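PDB 2GS5: conserved hypothetical protein from Corynebacterium diphtheriae NCTC 13129, which is of unknown function but belongs to the YqgE/AlgH (UPF0301, DUF179) family of conserved bacterial proteins. Local coordinates for residues M1-M10 with M178-Y188; G49-V60 with K73-G81. All blocks are in the same frame, centred on the assembly; numbering follows the deposited sequence.

Interaction 1: M1-M10 with M178-Y188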
loop_
_atom_site.group_PDB
_atom_site.type_symbol
_atom_site.label_atom_id
_atom_site.label_comp_id
_atom_site.label_asym_id
_atom_site.label_seq_id
_atom_site.Cartn_x
_atom_site.Cartn_y
_atom_site.Cartn_z
HETATM N N MSE A 1 -1.239 -3.999 19.418
HETATM C CA MSE A 1 -2.464 -3.527 20.117
HETATM C C MSE A 1 -3.646 -3.542 19.136
HETATM O O MSE A 1 -3.889 -4.562 18.497
HETATM C CB MSE A 1 -2.219 -2.150 20.761
HETATM C CG MSE A 1 -1.568 -1.096 19.854
HETATM SE SE MSE A 1 -2.395 0.683 20.050
HETATM C CE MSE A 1 -2.602 0.722 21.989
ATOM N N PHE A 2 -4.368 -2.428 19.009
ATOM C CA PHE A 2 -5.617 -2.365 18.245
ATOM C C PHE A 2 -6.675 -3.275 18.839
ATOM O O PHE A 2 -7.476 -3.874 18.119
ATOM C CB PHE A 2 -5.403 -2.655 16.758
ATOM C CG PHE A 2 -4.163 -2.031 16.194
ATOM C CD1 PHE A 2 -3.451 -2.675 15.202
ATOM C CD2 PHE A 2 -3.690 -0.808 16.668
ATOM C CE1 PHE A 2 -2.309 -2.108 14.679
ATOM C CE2 PHE A 2 -2.549 -0.250 16.158
ATOM C CZ PHE A 2 -1.856 -0.896 15.158
ATOM N N ALA A 3 -6.679 -3.347 20.168
ATOM C CA ALA A 3 -7.720 -4.044 20.901
ATOM C C ALA A 3 -9.072 -3.373 20.664
ATOM O O ALA A 3 -9.140 -2.166 20.422
ATOM C CB ALA A 3 -7.395 -4.056 22.389
ATOM N N ASP A 4 -10.132 -4.176 20.738
ATOM C CA ASP A 4 -11.518 -3.711 20.644
ATOM C C ASP A 4 -11.783 -2.439 21.454
ATOM O O ASP A 4 -12.471 -1.530 20.980
ATOM C CB ASP A 4 -12.463 -4.822 21.123
ATOM C CG ASP A 4 -13.928 -4.444 20.998
ATOM O OD1 ASP A 4 -14.377 -4.170 19.867
ATOM O OD2 ASP A 4 -14.629 -4.424 22.032
ATOM N N ARG A 5 -11.229 -2.382 22.663
ATOM C CA ARG A 5 -11.434 -1.245 23.570
ATOM C C ARG A 5 -10.982 0.107 23.012
ATOM O O ARG A 5 -11.458 1.148 23.466
ATOM C CB ARG A 5 -10.731 -1.488 24.906
ATOM C CG ARG A 5 -11.515 -2.341 25.878
ATOM C CD ARG A 5 -10.641 -2.826 27.023
ATOM N NE ARG A 5 -9.961 -1.725 27.709
ATOM C CZ ARG A 5 -8.708 -1.320 27.482
ATOM N NH1 ARG A 5 -7.936 -1.908 26.569
ATOM N NH2 ARG A 5 -8.218 -0.303 28.184
ATOM N N LEU A 6 -10.069 0.103 22.041
ATOM C CA LEU A 6 -9.649 1.348 21.403
ATOM C C LEU A 6 -10.812 2.094 20.758
ATOM O O LEU A 6 -10.752 3.311 20.601
ATOM C CB LEU A 6 -8.563 1.097 20.350
ATOM C CG LEU A 6 -7.148 0.958 20.907
ATOM C CD1 LEU A 6 -6.195 0.533 19.810
ATOM C CD2 LEU A 6 -6.691 2.268 21.528
ATOM N N PHE A 7 -11.873 1.367 20.407
ATOM C CA PHE A 7 -12.940 1.916 19.576
ATOM C C PHE A 7 -14.248 2.170 20.323
ATOM O O PHE A 7 -15.304 2.310 19.707
ATOM C CB PHE A 7 -13.155 0.992 18.371
ATOM C CG PHE A 7 -11.905 0.783 17.570
ATOM C CD1 PHE A 7 -11.431 1.791 16.749
ATOM C CD2 PHE A 7 -11.173 -0.389 17.686
ATOM C CE1 PHE A 7 -10.263 1.628 16.024
ATOM C CE2 PHE A 7 -9.997 -0.561 16.968
ATOM C CZ PHE A 7 -9.546 0.448 16.133
ATOM N N ASN A 8 -14.170 2.272 21.643
ATOM C CA ASN A 8 -15.361 2.510 22.455
ATOM C C ASN A 8 -16.019 3.862 22.154
ATOM O O ASN A 8 -17.239 3.975 22.173
ATOM C CB ASN A 8 -15.029 2.409 23.950
ATOM C CG ASN A 8 -14.791 0.975 24.408
ATOM O OD1 ASN A 8 -15.035 0.019 23.671
ATOM N ND2 ASN A 8 -14.306 0.823 25.631
ATOM N N ALA A 9 -15.205 4.883 21.898
ATOM C CA ALA A 9 -15.705 6.212 21.524
ATOM C C ALA A 9 -15.357 6.551 20.074
ATOM O O ALA A 9 -16.097 7.262 19.403
ATOM C CB ALA A 9 -15.137 7.266 22.458
HETATM N N MSE A 10 -14.222 6.037 19.612
HETATM C CA MSE A 10 -13.708 6.284 18.270
HETATM C C MSE A 10 -14.082 5.093 17.404
HETATM O O MSE A 10 -13.913 3.966 17.827
HETATM C CB MSE A 10 -12.188 6.393 18.362
HETATM C CG MSE A 10 -11.464 6.684 17.076
HETATM SE SE MSE A 10 -9.549 6.606 17.421
HETATM C CE MSE A 10 -9.288 4.679 17.306
HETATM N N MSE A 178 2.043 5.081 11.626
HETATM C CA MSE A 178 1.624 5.060 13.028
HETATM C C MSE A 178 1.590 6.469 13.625
HETATM O O MSE A 178 0.704 6.800 14.407
HETATM C CB MSE A 178 2.560 4.157 13.851
HETATM C CG MSE A 178 2.380 2.665 13.587
HETATM SE SE MSE A 178 0.717 1.948 14.331
HETATM C CE MSE A 178 1.255 1.863 16.203
ATOM N N ARG A 179 2.548 7.300 13.239
ATOM C CA ARG A 179 2.594 8.685 13.730
ATOM C C ARG A 179 1.426 9.586 13.287
ATOM O O ARG A 179 1.166 10.610 13.937
ATOM C CB ARG A 179 3.912 9.341 13.347
ATOM C CG ARG A 179 5.021 9.030 14.318
ATOM C CD ARG A 179 6.308 9.718 13.888
ATOM N NE ARG A 179 7.011 8.986 12.833
ATOM C CZ ARG A 179 7.748 7.894 13.043
ATOM N NH1 ARG A 179 8.368 7.314 12.031
ATOM N NH2 ARG A 179 7.869 7.382 14.257
ATOM N N ARG A 180 0.739 9.218 12.204
ATOM C CA ARG A 180 -0.441 9.958 11.732
ATOM C C ARG A 180 -1.736 9.594 12.442
ATOM O O ARG A 180 -2.752 10.263 12.248
ATOM C CB ARG A 180 -0.700 9.683 10.246
ATOM C CG ARG A 180 0.361 10.111 9.286
ATOM C CD ARG A 180 -0.251 10.308 7.904
ATOM N NE ARG A 180 -0.880 9.100 7.339
ATOM C CZ ARG A 180 -0.253 8.205 6.571
ATOM N NH1 ARG A 180 1.035 8.337 6.280
ATOM N NH2 ARG A 180 -0.921 7.165 6.085
ATOM N N GLN A 181 -1.731 8.511 13.215
ATOM C CA GLN A 181 -2.971 7.954 13.764
ATOM C C GLN A 181 -3.315 8.558 15.116
ATOM O O GLN A 181 -2.462 9.168 15.738
ATOM C CB GLN A 181 -2.852 6.431 13.852
ATOM C CG GLN A 181 -2.443 5.769 12.531
ATOM C CD GLN A 181 -3.237 6.298 11.341
ATOM O OE1 GLN A 181 -4.447 6.471 11.435
ATOM N NE2 GLN A 181 -2.558 6.557 10.225
ATOM N N PRO A 182 -4.581 8.412 15.549
ATOM C CA PRO A 182 -4.973 8.934 16.848
ATOM C C PRO A 182 -4.151 8.345 17.982
ATOM O O PRO A 182 -3.674 7.213 17.890
ATOM C CB PRO A 182 -6.440 8.490 16.977
ATOM C CG PRO A 182 -6.900 8.338 15.583
ATOM C CD PRO A 182 -5.720 7.786 14.855
HETATM N N MSE A 183 -4.009 9.105 19.057
HETATM C CA MSE A 183 -3.384 8.572 20.251
HETATM C C MSE A 183 -4.160 7.355 20.725
HETATM O O MSE A 183 -5.391 7.304 20.587
HETATM C CB MSE A 183 -3.317 9.625 21.350
HETATM C CG MSE A 183 -2.290 10.690 21.091
HETATM SE SE MSE A 183 -0.454 10.064 21.347
HETATM C CE MSE A 183 -0.428 10.066 23.297
ATOM N N PRO A 184 -3.461 6.373 21.308
ATOM C CA PRO A 184 -2.032 6.356 21.623
ATOM C C PRO A 184 -1.103 5.786 20.550
ATOM O O PRO A 184 0.045 5.503 20.850
ATOM C CB PRO A 184 -1.996 5.445 22.845
ATOM C CG PRO A 184 -3.039 4.411 22.529
ATOM C CD PRO A 184 -4.129 5.154 21.799
ATOM N N LEU A 185 -1.562 5.614 19.317
ATOM C CA LEU A 185 -0.760 4.866 18.346
ATOM C C LEU A 185 0.643 5.434 18.104
ATOM O O LEU A 185 1.578 4.661 17.944
ATOM C CB LEU A 185 -1.479 4.696 17.005
ATOM C CG LEU A 185 -2.874 4.058 16.926
ATOM C CD1 LEU A 185 -3.066 3.283 15.611
ATOM C CD2 LEU A 185 -3.256 3.202 18.128
ATOM N N PRO A 186 0.798 6.772 18.050
ATOM C CA PRO A 186 2.167 7.275 17.858
ATOM C C PRO A 186 3.172 6.839 18.921
ATOM O O PRO A 186 4.378 6.855 18.659
ATOM C CB PRO A 186 1.992 8.802 17.856
ATOM C CG PRO A 186 0.588 9.004 17.425
ATOM C CD PRO A 186 -0.178 7.872 18.056
ATOM N N LEU A 187 2.685 6.430 20.095
ATOM C CA LEU A 187 3.555 6.000 21.203
ATOM C C LEU A 187 4.257 4.682 20.904
ATOM O O LEU A 187 5.206 4.316 21.610
ATOM C CB LEU A 187 2.752 5.858 22.494
ATOM C CG LEU A 187 2.174 7.141 23.063
ATOM C CD1 LEU A 187 1.410 6.858 24.345
ATOM C CD2 LEU A 187 3.296 8.119 23.351
ATOM N N TYR A 188 3.770 3.963 19.895
ATOM C CA TYR A 188 4.350 2.689 19.499
ATOM C C TYR A 188 5.097 2.783 18.163
ATOM O O TYR A 188 5.626 1.789 17.658
ATOM C CB TYR A 188 3.252 1.620 19.471
ATOM C CG TYR A 188 2.416 1.637 20.734
ATOM C CD1 TYR A 188 2.933 1.170 21.934
ATOM C CD2 TYR A 188 1.138 2.185 20.743
ATOM C CE1 TYR A 188 2.183 1.207 23.110
ATOM C CE2 TYR A 188 0.380 2.229 21.914
ATOM C CZ TYR A 188 0.912 1.742 23.098
ATOM O OH TYR A 188 0.184 1.766 24.266
#
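Met-178, a selenomethionine on helix 173-179, meets Phe-2 at the ring edge: its SE lies 3.9 Å from Phe-2 CZ and 84° off the ring normal, a Met-aromatic contact made in the plane of the ring. Four residues on, Pro-182 offers CB and CG to the selenium of Met-10, which reaches across because its CG stands opposite the backbone N (chi1 -178°) and the chain stays extended to SE. Pro-184, which follows a cis peptide bond, divides its ring between two partners, CD lying 3.9 Å from Leu-6 CD2 and CG facing the methyl of Met-1. Leu-185 is similarly shared: CD1 packs 3.6 Å from Phe-2 CE2, while CD2 is turned to Met-1 SE. Last comes Tyr-188, whose ring receives Met-1 obliquely, SE standing 4.6 Å from the centroid and 52° off the normal. No hydrogen bond joins the two segments, and between them the contact is wholly apolar, selenium included. It packs against strand 155-159, where Phe-156 touches Phe-2, Phe-7, Gln-181 and Leu-185 and so joins the N-terminal arm and the loop after helix 173-179 to the mixed sheet.

Interaction 2: G49-V60 with K73-G81; sequences GVNLASRSDVAV and KPQALYIGG
Arg-55 lies over one face of the Tyr-78 ring. Its CA stands 3.9 Å from the ring centroid and 12° off the normal, a CH-pi contact, while CG settles 3.5 Å from Tyr-78 CE1. With CG opposite the backbone N (chi1 -160°), the side chain runs on over the ring to Pro-74 and Ala-76. There the guanidinium, its plane 49° from that of the phenol, places one face above Ala-76 CB, and NH1 comes to 3.3 Å from Pro-74 CB.

Ser-56 turns to the partner strand instead. Its OG, set between the backbone N and the carbonyl carbon, donates to Leu-77 O over 2.6 Å from above the carbonyl plane, while Ser-56 N reaches the same oxygen within that plane. The hydroxyl also accepts from Val-58 N, closing an ST turn where the chain rounds a corner at Asp-57. Beyond it, Val-58 CG1 packs 4.0 Å from Leu-77 CD1, and Val-58 O takes the Leu-77 N-H almost head-on.

At the other end Asn-51 OD1 accepts from Ala-53 N in an Asx turn and also from Val-36 N outside. A water bridges Asn-51 ND2 to Ile-79 O, and a second water receives the N-H of Ser-54.

The arrangement is that of an irregular antiparallel ladder: Arg-55 with Tyr-78 and Ala-59 with Ala-76 are non-hydrogen-bonded pairs, and the register slips by two between them, a beta bulge. Strand 76-79 also pairs in parallel with strand 129-141, so the contact folds the chain after strand 47-51 back onto the mixed sheet of the AlgH-like domain.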
loop_
_atom_site.group_PDB
_atom_site.type_symbol
_atom_site.label_atom_id
_atom_site.label_comp_id
_atom_site.label_asym_id
_atom_site.label_seq_id
_atom_site.Cartn_x
_atom_site.Cartn_y
_atom_site.Cartn_z
ATOM N N GLY A 49 -4.156 -6.773 -1.385
ATOM C CA GLY A 49 -3.342 -5.634 -1.030
ATOM C C GLY A 49 -1.883 -5.820 -1.343
ATOM O O GLY A 49 -1.448 -6.929 -1.645
ATOM N N VAL A 50 -1.158 -4.707 -1.334
ATOM C CA VAL A 50 0.291 -4.742 -1.445
ATOM C C VAL A 50 0.938 -4.002 -0.268
ATOM O O VAL A 50 0.602 -2.852 0.061
ATOM C CB VAL A 50 0.798 -4.163 -2.803
ATOM C CG1 VAL A 50 0.409 -5.079 -3.989
ATOM C CG2 VAL A 50 0.318 -2.733 -3.027
ATOM N N ASN A 51 1.889 -4.684 0.362
ATOM C CA ASN A 51 2.700 -4.071 1.394
ATOM C C ASN A 51 3.496 -2.923 0.797
ATOM O O ASN A 51 4.048 -3.064 -0.296
ATOM C CB ASN A 51 3.638 -5.120 1.987
ATOM C CG ASN A 51 4.349 -4.650 3.248
ATOM O OD1 ASN A 51 4.067 -3.587 3.801
ATOM N ND2 ASN A 51 5.291 -5.468 3.709
ATOM N N LEU A 52 3.546 -1.805 1.518
ATOM C CA LEU A 52 4.292 -0.619 1.110
ATOM C C LEU A 52 5.645 -0.482 1.808
ATOM O O LEU A 52 6.426 0.409 1.466
ATOM C CB LEU A 52 3.470 0.640 1.410
ATOM C CG LEU A 52 2.075 0.712 0.797
ATOM C CD1 LEU A 52 1.426 2.052 1.151
ATOM C CD2 LEU A 52 2.142 0.532 -0.717
ATOM N N ALA A 53 5.912 -1.364 2.769
ATOM C CA ALA A 53 6.985 -1.155 3.740
ATOM C C ALA A 53 8.275 -1.902 3.461
ATOM O O ALA A 53 9.257 -1.716 4.199
ATOM C CB ALA A 53 6.479 -1.508 5.144
ATOM N N SER A 54 8.308 -2.725 2.415
ATOM C CA SER A 54 9.418 -3.659 2.228
ATOM C C SER A 54 10.037 -3.612 0.833
ATOM O O SER A 54 9.570 -4.255 -0.086
ATOM C CB SER A 54 8.952 -5.076 2.526
ATOM O OG SER A 54 10.061 -5.961 2.572
ATOM N N ARG A 55 11.120 -2.864 0.709
ATOM C CA ARG A 55 11.853 -2.735 -0.535
ATOM C C ARG A 55 12.650 -4.014 -0.828
ATOM O O ARG A 55 13.205 -4.629 0.093
ATOM C CB ARG A 55 12.809 -1.555 -0.367
ATOM C CG ARG A 55 13.326 -0.937 -1.615
ATOM C CD ARG A 55 14.636 -0.261 -1.350
ATOM N NE ARG A 55 15.668 -1.049 -2.010
ATOM C CZ ARG A 55 16.621 -0.569 -2.801
ATOM N NH1 ARG A 55 16.778 0.741 -2.975
ATOM N NH2 ARG A 55 17.466 -1.414 -3.365
ATOM N N SER A 56 12.707 -4.421 -2.099
ATOM C CA SER A 56 13.603 -5.507 -2.513
ATOM C C SER A 56 14.888 -4.945 -3.107
ATOM O O SER A 56 15.025 -3.740 -3.301
ATOM C CB SER A 56 12.926 -6.442 -3.520
ATOM O OG SER A 56 13.069 -5.982 -4.857
ATOM N N ASP A 57 15.815 -5.843 -3.412
ATOM C CA ASP A 57 17.078 -5.467 -4.036
ATOM C C ASP A 57 17.049 -5.633 -5.558
ATOM O O ASP A 57 18.090 -5.523 -6.211
ATOM C CB ASP A 57 18.214 -6.285 -3.419
ATOM C CG ASP A 57 18.378 -6.008 -1.936
ATOM O OD1 ASP A 57 18.613 -4.831 -1.572
ATOM O OD2 ASP A 57 18.263 -6.960 -1.134
ATOM N N VAL A 58 15.865 -5.861 -6.124
ATOM C CA VAL A 58 15.722 -6.046 -7.564
ATOM C C VAL A 58 15.356 -4.719 -8.229
ATOM O O VAL A 58 14.312 -4.142 -7.953
ATOM C CB VAL A 58 14.638 -7.097 -7.893
ATOM C CG1 VAL A 58 14.499 -7.260 -9.403
ATOM C CG2 VAL A 58 14.971 -8.442 -7.221
ATOM N N ALA A 59 16.235 -4.230 -9.097
ATOM C CA ALA A 59 15.980 -2.996 -9.837
ATOM C C ALA A 59 14.856 -3.206 -10.840
ATOM O O ALA A 59 14.799 -4.237 -11.519
ATOM C CB ALA A 59 17.253 -2.534 -10.557
ATOM N N VAL A 60 13.975 -2.215 -10.945
ATOM C CA VAL A 60 12.913 -2.238 -11.945
ATOM C C VAL A 60 13.501 -2.422 -13.354
ATOM O O VAL A 60 12.906 -3.104 -14.198
ATOM C CB VAL A 60 12.053 -0.942 -11.895
ATOM C CG1 VAL A 60 11.058 -0.885 -13.051
ATOM C CG2 VAL A 60 11.333 -0.833 -10.556
ATOM N N LYS A 73 12.075 7.161 -7.136
ATOM C CA LYS A 73 13.223 6.567 -6.462
ATOM C C LYS A 73 12.847 6.099 -5.055
ATOM O O LYS A 73 12.032 6.740 -4.389
ATOM C CB LYS A 73 14.391 7.562 -6.387
ATOM C CG LYS A 73 15.062 7.813 -7.732
ATOM C CD LYS A 73 16.280 8.737 -7.631
ATOM C CE LYS A 73 15.912 10.208 -7.569
ATOM N NZ LYS A 73 17.092 11.064 -7.908
ATOM N N PRO A 74 13.425 4.977 -4.598
ATOM C CA PRO A 74 14.342 4.109 -5.326
ATOM C C PRO A 74 13.618 3.202 -6.326
ATOM O O PRO A 74 12.557 2.632 -6.018
ATOM C CB PRO A 74 15.004 3.285 -4.224
ATOM C CG PRO A 74 14.052 3.284 -3.121
ATOM C CD PRO A 74 13.190 4.497 -3.224
ATOM N N GLN A 75 14.196 3.084 -7.517
ATOM C CA GLN A 75 13.557 2.388 -8.626
ATOM C C GLN A 75 13.820 0.891 -8.526
ATOM O O GLN A 75 14.438 0.279 -9.394
ATOM C CB GLN A 75 14.019 2.986 -9.956
ATOM C CG GLN A 75 13.705 4.471 -10.052
ATOM C CD GLN A 75 14.239 5.125 -11.299
ATOM O OE1 GLN A 75 15.391 4.909 -11.691
ATOM N NE2 GLN A 75 13.410 5.956 -11.929
ATOM N N ALA A 76 13.339 0.329 -7.424
ATOM C CA ALA A 76 13.455 -1.088 -7.125
ATOM C C ALA A 76 12.052 -1.629 -6.929
ATOM O O ALA A 76 11.148 -0.898 -6.518
ATOM C CB ALA A 76 14.258 -1.298 -5.842
ATOM N N LEU A 77 11.878 -2.912 -7.210
ATOM C CA LEU A 77 10.633 -3.578 -6.883
ATOM C C LEU A 77 10.503 -3.621 -5.365
ATOM O O LEU A 77 11.479 -3.895 -4.648
ATOM C CB LEU A 77 10.610 -5.000 -7.438
ATOM C CG LEU A 77 10.542 -5.140 -8.964
ATOM C CD1 LEU A 77 10.585 -6.618 -9.369
ATOM C CD2 LEU A 77 9.295 -4.472 -9.494
ATOM N N TYR A 78 9.292 -3.343 -4.890
ATOM C CA TYR A 78 8.939 -3.552 -3.494
ATOM C C TYR A 78 8.256 -4.916 -3.395
ATOM O O TYR A 78 7.646 -5.376 -4.364
ATOM C CB TYR A 78 8.036 -2.410 -3.001
ATOM C CG TYR A 78 8.846 -1.188 -2.568
ATOM C CD1 TYR A 78 9.714 -0.561 -3.450
ATOM C CD2 TYR A 78 8.742 -0.673 -1.278
ATOM C CE1 TYR A 78 10.465 0.528 -3.068
ATOM C CE2 TYR A 78 9.501 0.425 -0.879
ATOM C CZ TYR A 78 10.349 1.029 -1.784
ATOM O OH TYR A 78 11.109 2.129 -1.392
ATOM N N ILE A 79 8.378 -5.566 -2.245
ATOM C CA ILE A 79 7.767 -6.878 -2.038
ATOM C C ILE A 79 6.347 -6.631 -1.558
ATOM O O ILE A 79 6.128 -6.199 -0.426
ATOM C CB ILE A 79 8.542 -7.705 -1.017
ATOM C CG1 ILE A 79 9.988 -7.868 -1.481
ATOM C CG2 ILE A 79 7.876 -9.090 -0.833
ATOM C CD1 ILE A 79 10.117 -8.684 -2.738
ATOM N N GLY A 80 5.385 -6.854 -2.438
ATOM C CA GLY A 80 3.991 -6.582 -2.118
ATOM C C GLY A 80 3.336 -7.584 -1.196
ATOM O O GLY A 80 2.392 -7.257 -0.479
ATOM N N GLY A 81 3.841 -8.812 -1.194
ATOM C CA GLY A 81 3.249 -9.863 -0.392
ATOM C C GLY A 81 3.750 -11.225 -0.813
ATOM O O GLY A 81 4.554 -11.353 -1.743
HETATM O O HOH W 1 6.705 -3.408 0.167
HETATM O O HOH W 2 6.180 -7.616 1.953
#

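How the interactions relate
Interactions 1 and 2 lie on opposite sides of the chain's centre, their own centres 27 Å apart, though their nearest atoms approach to about 7 Å without touching. Along the chain, interaction 2 is nested within the long loop that interaction 1 closes: interaction 2 joins segments 13 residues apart, whereas interaction 1 joins the N-terminus to a segment near the C-terminus, 168 residues on. Both meet the same mixed sheet, interaction 2 through strands 47-51 and 76-79, which pair with strand 129-141, and interaction 1 by side chains that pack on Phe-156 of strand 155-159. The chain thus illustrates two scales of closure, a local hydrogen-bonded ladder built onto strand 76-79 and an apolar meeting of its terminal regions.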